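Local coordinates for protein nitric oxide dioxygenase (Rhodothermus marinus DSM 4252, PDB 6WK3) that binds heme, probably binds oxygen and may oxidise nitric oxide, and in this engineered form serves as a carbene transferase, at residues A30-L35 against P96-C101; D104-V109 against T117-W122. The protein carries 1 engineered substitution. One frame throughout, in Å; residues are numbered along the deposited sequence.

Contact 1: A30-L35 against P96-C101; sequences ATMYRL and PLVWEC. With HEM (protoporphyrin IX containing Fe), chain E.
Cys-101 brings its small side chain right up to the backbone of the other helix: CB lies 3.7 Å from Met-32 O, and SG sits 3.8 Å from the carbonyl carbon C of Leu-35. A side chain of this size suits a place where the CA atoms of Met-32 and Cys-101 are 5.2 Å apart. Leu-35 completes this side of the crossing. Its CB lies against Cys-101 CB, while its CD1 branch reaches Cys-101 O at 3.7 Å. The segment axes, 9.0 Å apart at closest approach, cross at 123°. The pair is the B/G crossing of the globin fold, formed by helices 18-39 and 94-110, and it is buried close to the heme. Met-32 first leaves its helix with CG anti to the backbone N (chi1 -167°), passing beside the carbonyl of Cys-101, then bends so that SD comes 3.7 Å from Val-98 CG1. A flexible, unbranched thioether suits this bent path. Val-98 divides its two methyls between protein and cofactor: CG1 receives the methionine sulfur, and CG2 rests 3.5 Å from the heme methyl CMC. Val-98 and Cys-101 both touch Leu-36, the next residue of helix 18-39, while Met-32 also touches Leu-57 of helix 50-66.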
loop_
_atom_site.group_PDB
_atom_site.type_symbol
_atom_site.label_atom_id
_atom_site.label_comp_id
_atom_site.label_asym_id
_atom_site.label_seq_id
_atom_site.Cartn_x
_atom_site.Cartn_y
_atom_site.Cartn_z
ATOM N N ALA A 30 10.470 16.487 5.168
ATOM C CA ALA A 30 9.670 16.897 6.324
ATOM C C ALA A 30 9.100 18.300 6.138
ATOM O O ALA A 30 7.921 18.547 6.426
ATOM C CB ALA A 30 10.506 16.830 7.603
ATOM N N THR A 31 9.935 19.236 5.679
ATOM C CA THR A 31 9.460 20.589 5.407
ATOM C C THR A 31 8.383 20.583 4.335
ATOM O O THR A 31 7.408 21.338 4.414
ATOM C CB THR A 31 10.630 21.470 4.982
ATOM O OG1 THR A 31 11.569 21.562 6.062
ATOM C CG2 THR A 31 10.155 22.859 4.586
ATOM N N MET A 32 8.542 19.732 3.326
ATOM C CA MET A 32 7.533 19.626 2.281
ATOM C C MET A 32 6.187 19.214 2.862
ATOM O O MET A 32 5.151 19.806 2.536
ATOM C CB MET A 32 7.997 18.631 1.220
ATOM C CG MET A 32 7.193 18.681 -0.051
ATOM S SD MET A 32 6.660 17.050 -0.573
ATOM C CE MET A 32 5.298 16.790 0.561
ATOM N N TYR A 33 6.183 18.203 3.737
ATOM C CA TYR A 33 4.925 17.712 4.291
ATOM C C TYR A 33 4.268 18.743 5.205
ATOM O O TYR A 33 3.037 18.843 5.245
ATOM C CB TYR A 33 5.144 16.401 5.047
ATOM C CG TYR A 33 3.914 15.948 5.813
ATOM C CD1 TYR A 33 2.819 15.405 5.149
ATOM C CD2 TYR A 33 3.837 16.088 7.196
ATOM C CE1 TYR A 33 1.691 15.001 5.837
ATOM C CE2 TYR A 33 2.708 15.691 7.894
ATOM C CZ TYR A 33 1.640 15.147 7.208
ATOM O OH TYR A 33 0.515 14.745 7.892
ATOM N N ARG A 34 5.067 19.511 5.955
ATOM C CA ARG A 34 4.485 20.528 6.831
ATOM C C ARG A 34 3.841 21.645 6.026
ATOM O O ARG A 34 2.761 22.128 6.381
ATOM C CB ARG A 34 5.545 21.089 7.777
ATOM C CG ARG A 34 6.022 20.054 8.776
ATOM C CD ARG A 34 7.115 20.570 9.690
ATOM N NE ARG A 34 7.661 19.464 10.470
ATOM C CZ ARG A 34 8.933 19.083 10.458
ATOM N NH1 ARG A 34 9.825 19.735 9.718
ATOM N NH2 ARG A 34 9.315 18.054 11.202
ATOM N N LEU A 35 4.481 22.060 4.933
ATOM C CA LEU A 35 3.868 23.045 4.052
ATOM C C LEU A 35 2.585 22.504 3.436
ATOM O O LEU A 35 1.619 23.247 3.244
ATOM C CB LEU A 35 4.859 23.460 2.967
ATOM C CG LEU A 35 6.138 24.129 3.472
ATOM C CD1 LEU A 35 7.044 24.500 2.303
ATOM C CD2 LEU A 35 5.810 25.352 4.306
ATOM N N PRO A 96 0.196 18.960 -8.569
ATOM C CA PRO A 96 0.678 20.350 -8.532
ATOM C C PRO A 96 0.867 20.881 -7.121
ATOM O O PRO A 96 1.792 21.670 -6.888
ATOM C CB PRO A 96 -0.415 21.119 -9.288
ATOM C CG PRO A 96 -1.018 20.115 -10.189
ATOM C CD PRO A 96 -1.005 18.828 -9.414
ATOM N N LEU A 97 0.034 20.456 -6.167
ATOM C CA LEU A 97 0.158 20.958 -4.800
ATOM C C LEU A 97 1.449 20.483 -4.152
ATOM O O LEU A 97 2.129 21.259 -3.470
ATOM C CB LEU A 97 -1.039 20.522 -3.955
ATOM C CG LEU A 97 -2.402 20.473 -4.637
ATOM C CD1 LEU A 97 -3.453 19.954 -3.665
ATOM C CD2 LEU A 97 -2.772 21.848 -5.168
ATOM N N VAL A 98 1.797 19.209 -4.342
ATOM C CA VAL A 98 3.004 18.681 -3.719
ATOM C C VAL A 98 4.248 19.261 -4.379
ATOM O O VAL A 98 5.274 19.456 -3.716
ATOM C CB VAL A 98 2.990 17.142 -3.751
ATOM C CG1 VAL A 98 4.361 16.572 -3.405
ATOM C CG2 VAL A 98 1.948 16.626 -2.784
ATOM N N TRP A 99 4.186 19.580 -5.673
ATOM C CA TRP A 99 5.324 20.258 -6.286
ATOM C C TRP A 99 5.504 21.648 -5.694
ATOM O O TRP A 99 6.627 22.065 -5.388
ATOM C CB TRP A 99 5.177 20.366 -7.802
ATOM C CG TRP A 99 6.109 21.419 -8.303
ATOM C CD1 TRP A 99 5.776 22.608 -8.888
ATOM C CD2 TRP A 99 7.539 21.410 -8.197
ATOM N NE1 TRP A 99 6.911 23.327 -9.171
ATOM C CE2 TRP A 99 8.006 22.616 -8.755
ATOM C CE3 TRP A 99 8.469 20.498 -7.686
ATOM C CZ2 TRP A 99 9.360 22.932 -8.817
ATOM C CZ3 TRP A 99 9.812 20.811 -7.757
ATOM C CH2 TRP A 99 10.245 22.018 -8.316
ATOM N N GLU A 100 4.403 22.391 -5.553
ATOM C CA GLU A 100 4.461 23.715 -4.941
ATOM C C GLU A 100 5.164 23.662 -3.588
ATOM O O GLU A 100 6.086 24.441 -3.318
ATOM C CB GLU A 100 3.043 24.277 -4.797
ATOM C CG GLU A 100 2.974 25.637 -4.132
ATOM C CD GLU A 100 1.631 25.894 -3.469
ATOM O OE1 GLU A 100 1.617 26.309 -2.289
ATOM O OE2 GLU A 100 0.589 25.679 -4.130
ATOM N N CYS A 101 4.758 22.715 -2.738
ATOM C CA CYS A 101 5.366 22.577 -1.418
ATOM C C CYS A 101 6.794 22.056 -1.495
ATOM O O CYS A 101 7.628 22.422 -0.657
ATOM C CB CYS A 101 4.509 21.659 -0.545
ATOM S SG CYS A 101 2.787 22.215 -0.388
HETATM C CHA HEM E . 3.460 7.561 -0.208
HETATM C CHB HEM E . 6.719 9.517 -3.245
HETATM C CHC HEM E . 3.200 12.443 -4.821
HETATM C CHD HEM E . 0.671 11.484 -0.783
HETATM C C1A HEM E . 4.621 7.781 -0.924
HETATM C C2A HEM E . 5.829 6.987 -0.871
HETATM C C3A HEM E . 6.726 7.525 -1.699
HETATM C C4A HEM E . 6.126 8.684 -2.322
HETATM C CMA HEM E . 8.156 7.007 -1.954
HETATM C CAA HEM E . 6.044 5.732 -0.005
HETATM C CBA HEM E . 5.611 4.516 -0.816
HETATM C CGA HEM E . 5.986 3.258 -0.077
HETATM O O1A HEM E . 5.119 2.702 0.641
HETATM O O2A HEM E . 7.153 2.808 -0.205
HETATM C C1B HEM E . 6.043 10.456 -3.993
HETATM C C2B HEM E . 6.550 11.190 -5.135
HETATM C C3B HEM E . 5.574 12.012 -5.564
HETATM C C4B HEM E . 4.417 11.807 -4.713
HETATM C CMB HEM E . 7.982 11.024 -5.688
HETATM C CAB HEM E . 5.572 12.997 -6.757
HETATM C CBB HEM E . 6.408 12.906 -7.793
HETATM C C1C HEM E . 2.213 12.475 -3.856
HETATM C C2C HEM E . 1.019 13.285 -3.888
HETATM C C3C HEM E . 0.319 13.048 -2.776
HETATM C C4C HEM E . 1.029 12.047 -1.994
HETATM C CMC HEM E . 0.635 14.274 -5.010
HETATM C CAC HEM E . -1.026 13.736 -2.454
HETATM C CBC HEM E . -1.416 13.916 -1.194
HETATM C C1D HEM E . 1.113 10.257 -0.323
HETATM C C2D HEM E . 0.477 9.371 0.634
HETATM C C3D HEM E . 1.264 8.291 0.788
HETATM C C4D HEM E . 2.415 8.449 -0.067
HETATM C CMD HEM E . -0.866 9.651 1.345
HETATM C CAD HEM E . 1.051 7.057 1.694
HETATM C CBD HEM E . -0.029 6.157 1.109
HETATM C CGD HEM E . 0.063 4.766 1.687
HETATM O O1D HEM E . 1.173 4.353 2.121
HETATM O O2D HEM E . -0.982 4.061 1.693
HETATM N NA HEM E . 4.842 8.807 -1.820
HETATM N NB HEM E . 4.743 10.857 -3.772
HETATM N NC HEM E . 2.181 11.737 -2.688
HETATM N ND HEM E . 2.286 9.655 -0.719
HETATM FE FE HEM E . 3.556 10.339 -2.173
#

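Contact 2: D104-V109 against T117-W122; sequences DAIKEV and TLLQAW
Helix segments 104-109 and 117-122 run roughly antiparallel, with 146° between their directions and 10.8 Å between their axes at closest approach. The nearest CA atoms, those of Ile-106 and Leu-119, are 7.8 Å apart, a spacing that leaves room for large apolar side chains between the backbones. The side chains of Ile-106 and Leu-119 lie alongside one another, pointing opposite ways, and Ile-106 CG2 comes 3.8 Å from Leu-119 CD2. With CG2 anti to the backbone N and CG1 anti to the carbonyl carbon (chi1 -68°), isoleucine offers CG2 to the leucine and sends its longer arm toward Trp-122, where CD1 lies 4.1 Å above the indole plane, over one face and displaced from the ring centre. The arrangement belongs to the G/H hairpin of the globin fold, in which helices 94-110 and 116-145 follow one another through a short connection and pack side by side. Trp-122 supplies a broad apolar face to this interface, while its NE1 is hydrogen-bonded to Ser-17 OG, which satisfies the one polar atom of a buried ring. Toward the edge of the contact Lys-107 lies nearly perpendicular across Leu-119, its outer chain stretched out. Leu-119 CD1 meets it at two points, CE at 3.5 Å and CG at 3.7 Å. Lysine fits here because its aliphatic part can cover the leucine while the ammonium group continues past it, to a long salt bridge of 3.9 Å between NZ and Asp-104 OD1. Asp-104 OD2 pairs with Arg-39 of helix 18-39.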
loop_
_atom_site.group_PDB
_atom_site.type_symbol
_atom_site.label_atom_id
_atom_site.label_comp_id
_atom_site.label_asym_id
_atom_site.label_seq_id
_atom_site.Cartn_x
_atom_site.Cartn_y
_atom_site.Cartn_z
ATOM N N ASP A 104 9.191 25.017 -2.528
ATOM C CA ASP A 104 9.494 25.905 -1.413
ATOM C C ASP A 104 10.281 25.193 -0.317
ATOM O O ASP A 104 11.041 25.841 0.412
ATOM C CB ASP A 104 8.198 26.510 -0.865
ATOM C CG ASP A 104 7.480 27.382 -1.896
ATOM O OD1 ASP A 104 8.154 27.917 -2.806
ATOM O OD2 ASP A 104 6.243 27.530 -1.804
ATOM N N ALA A 105 10.124 23.873 -0.184
ATOM C CA ALA A 105 10.987 23.128 0.727
ATOM C C ALA A 105 12.439 23.192 0.274
ATOM O O ALA A 105 13.349 23.354 1.094
ATOM C CB ALA A 105 10.523 21.678 0.833
ATOM N N ILE A 106 12.674 23.073 -1.035
ATOM C CA ILE A 106 14.034 23.176 -1.558
ATOM C C ILE A 106 14.567 24.596 -1.389
ATOM O O ILE A 106 15.718 24.792 -0.985
ATOM C CB ILE A 106 14.073 22.716 -3.029
ATOM C CG1 ILE A 106 13.816 21.209 -3.118
ATOM C CG2 ILE A 106 15.414 23.054 -3.664
ATOM C CD1 ILE A 106 13.683 20.677 -4.542
ATOM N N LYS A 107 13.734 25.605 -1.677
ATOM C CA LYS A 107 14.145 26.997 -1.491
ATOM C C LYS A 107 14.557 27.271 -0.050
ATOM O O LYS A 107 15.516 28.009 0.204
ATOM C CB LYS A 107 13.012 27.941 -1.893
ATOM C CG LYS A 107 12.913 28.221 -3.379
ATOM C CD LYS A 107 11.778 29.192 -3.676
ATOM C CE LYS A 107 11.419 29.172 -5.151
ATOM N NZ LYS A 107 10.199 29.954 -5.475
ATOM N N GLU A 108 13.847 26.681 0.906
ATOM C CA GLU A 108 14.117 26.955 2.312
ATOM C C GLU A 108 15.362 26.223 2.797
ATOM O O GLU A 108 16.231 26.822 3.441
ATOM C CB GLU A 108 12.899 26.565 3.145
ATOM C CG GLU A 108 12.858 27.150 4.536
ATOM C CD GLU A 108 11.666 26.636 5.315
ATOM O OE1 GLU A 108 11.813 25.611 6.021
ATOM O OE2 GLU A 108 10.579 27.247 5.204
ATOM N N VAL A 109 15.473 24.931 2.485
ATOM C CA VAL A 109 16.536 24.126 3.076
ATOM C C VAL A 109 17.884 24.464 2.453
ATOM O O VAL A 109 18.882 24.634 3.163
ATOM C CB VAL A 109 16.209 22.628 2.949
ATOM C CG1 VAL A 109 17.415 21.790 3.340
ATOM C CG2 VAL A 109 15.008 22.277 3.830
ATOM N N THR A 117 17.750 27.924 -11.749
ATOM C CA THR A 117 18.024 26.817 -12.662
ATOM C C THR A 117 17.878 25.478 -11.953
ATOM O O THR A 117 17.307 24.535 -12.510
ATOM C CB THR A 117 19.422 26.941 -13.279
ATOM O OG1 THR A 117 20.357 27.382 -12.285
ATOM C CG2 THR A 117 19.413 27.923 -14.439
ATOM N N LEU A 118 18.377 25.378 -10.717
ATOM C CA LEU A 118 18.236 24.133 -9.968
ATOM C C LEU A 118 16.773 23.818 -9.701
ATOM O O LEU A 118 16.360 22.656 -9.762
ATOM C CB LEU A 118 19.012 24.210 -8.654
ATOM C CG LEU A 118 19.062 22.879 -7.900
ATOM C CD1 LEU A 118 19.560 21.779 -8.818
ATOM C CD2 LEU A 118 19.924 22.962 -6.648
ATOM N N LEU A 119 15.970 24.844 -9.413
ATOM C CA LEU A 119 14.546 24.624 -9.193
ATOM C C LEU A 119 13.851 24.188 -10.476
ATOM O O LEU A 119 12.935 23.356 -10.439
ATOM C CB LEU A 119 13.904 25.891 -8.625
ATOM C CG LEU A 119 14.351 26.238 -7.202
ATOM C CD1 LEU A 119 14.065 27.696 -6.874
ATOM C CD2 LEU A 119 13.694 25.305 -6.189
ATOM N N GLN A 120 14.273 24.726 -11.622
ATOM C CA GLN A 120 13.672 24.318 -12.888
ATOM C C GLN A 120 14.040 22.882 -13.234
ATOM O O GLN A 120 13.216 22.141 -13.785
ATOM C CB GLN A 120 14.101 25.263 -14.008
ATOM C CG GLN A 120 13.496 24.927 -15.365
ATOM C CD GLN A 120 11.977 24.906 -15.333
ATOM O OE1 GLN A 120 11.351 25.670 -14.599
ATOM N NE2 GLN A 120 11.378 24.028 -16.132
ATOM N N ALA A 121 15.273 22.473 -12.928
ATOM C CA ALA A 121 15.657 21.082 -13.143
ATOM C C ALA A 121 14.800 20.148 -12.299
ATOM O O ALA A 121 14.299 19.130 -12.792
ATOM C CB ALA A 121 17.143 20.889 -12.830
ATOM N N TRP A 122 14.597 20.493 -11.023
ATOM C CA TRP A 122 13.797 19.635 -10.155
ATOM C C TRP A 122 12.326 19.666 -10.536
ATOM O O TRP A 122 11.629 18.662 -10.367
ATOM C CB TRP A 122 13.991 20.029 -8.691
ATOM C CG TRP A 122 15.127 19.276 -8.094
ATOM C CD1 TRP A 122 16.393 19.737 -7.866
ATOM C CD2 TRP A 122 15.121 17.900 -7.691
ATOM N NE1 TRP A 122 17.169 18.736 -7.331
ATOM C CE2 TRP A 122 16.411 17.600 -7.214
ATOM C CE3 TRP A 122 14.144 16.895 -7.680
ATOM C CZ2 TRP A 122 16.752 16.338 -6.730
ATOM C CZ3 TRP A 122 14.483 15.642 -7.198
ATOM C CH2 TRP A 122 15.775 15.373 -6.729
#

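The centres of the two contacts lie about 12 Å apart, and helix 94-110 serves both. Its earlier turns take part in contact 1, against helix 18-39, and its later turns in contact 2, against helix 116-145. Both segments of contact 1 precede those of contact 2 in the sequence. They also touch directly: Trp-99 CH2 packs 3.7 Å from Leu-119 O, and Ala-105 CB lies equally far from Met-32 N. Helix 94-110, the G helix, thus packs against both the B and the H helix of one globin domain; its contact 1 end borders the heme, while contact 2 lies away from the heme iron and the copper site.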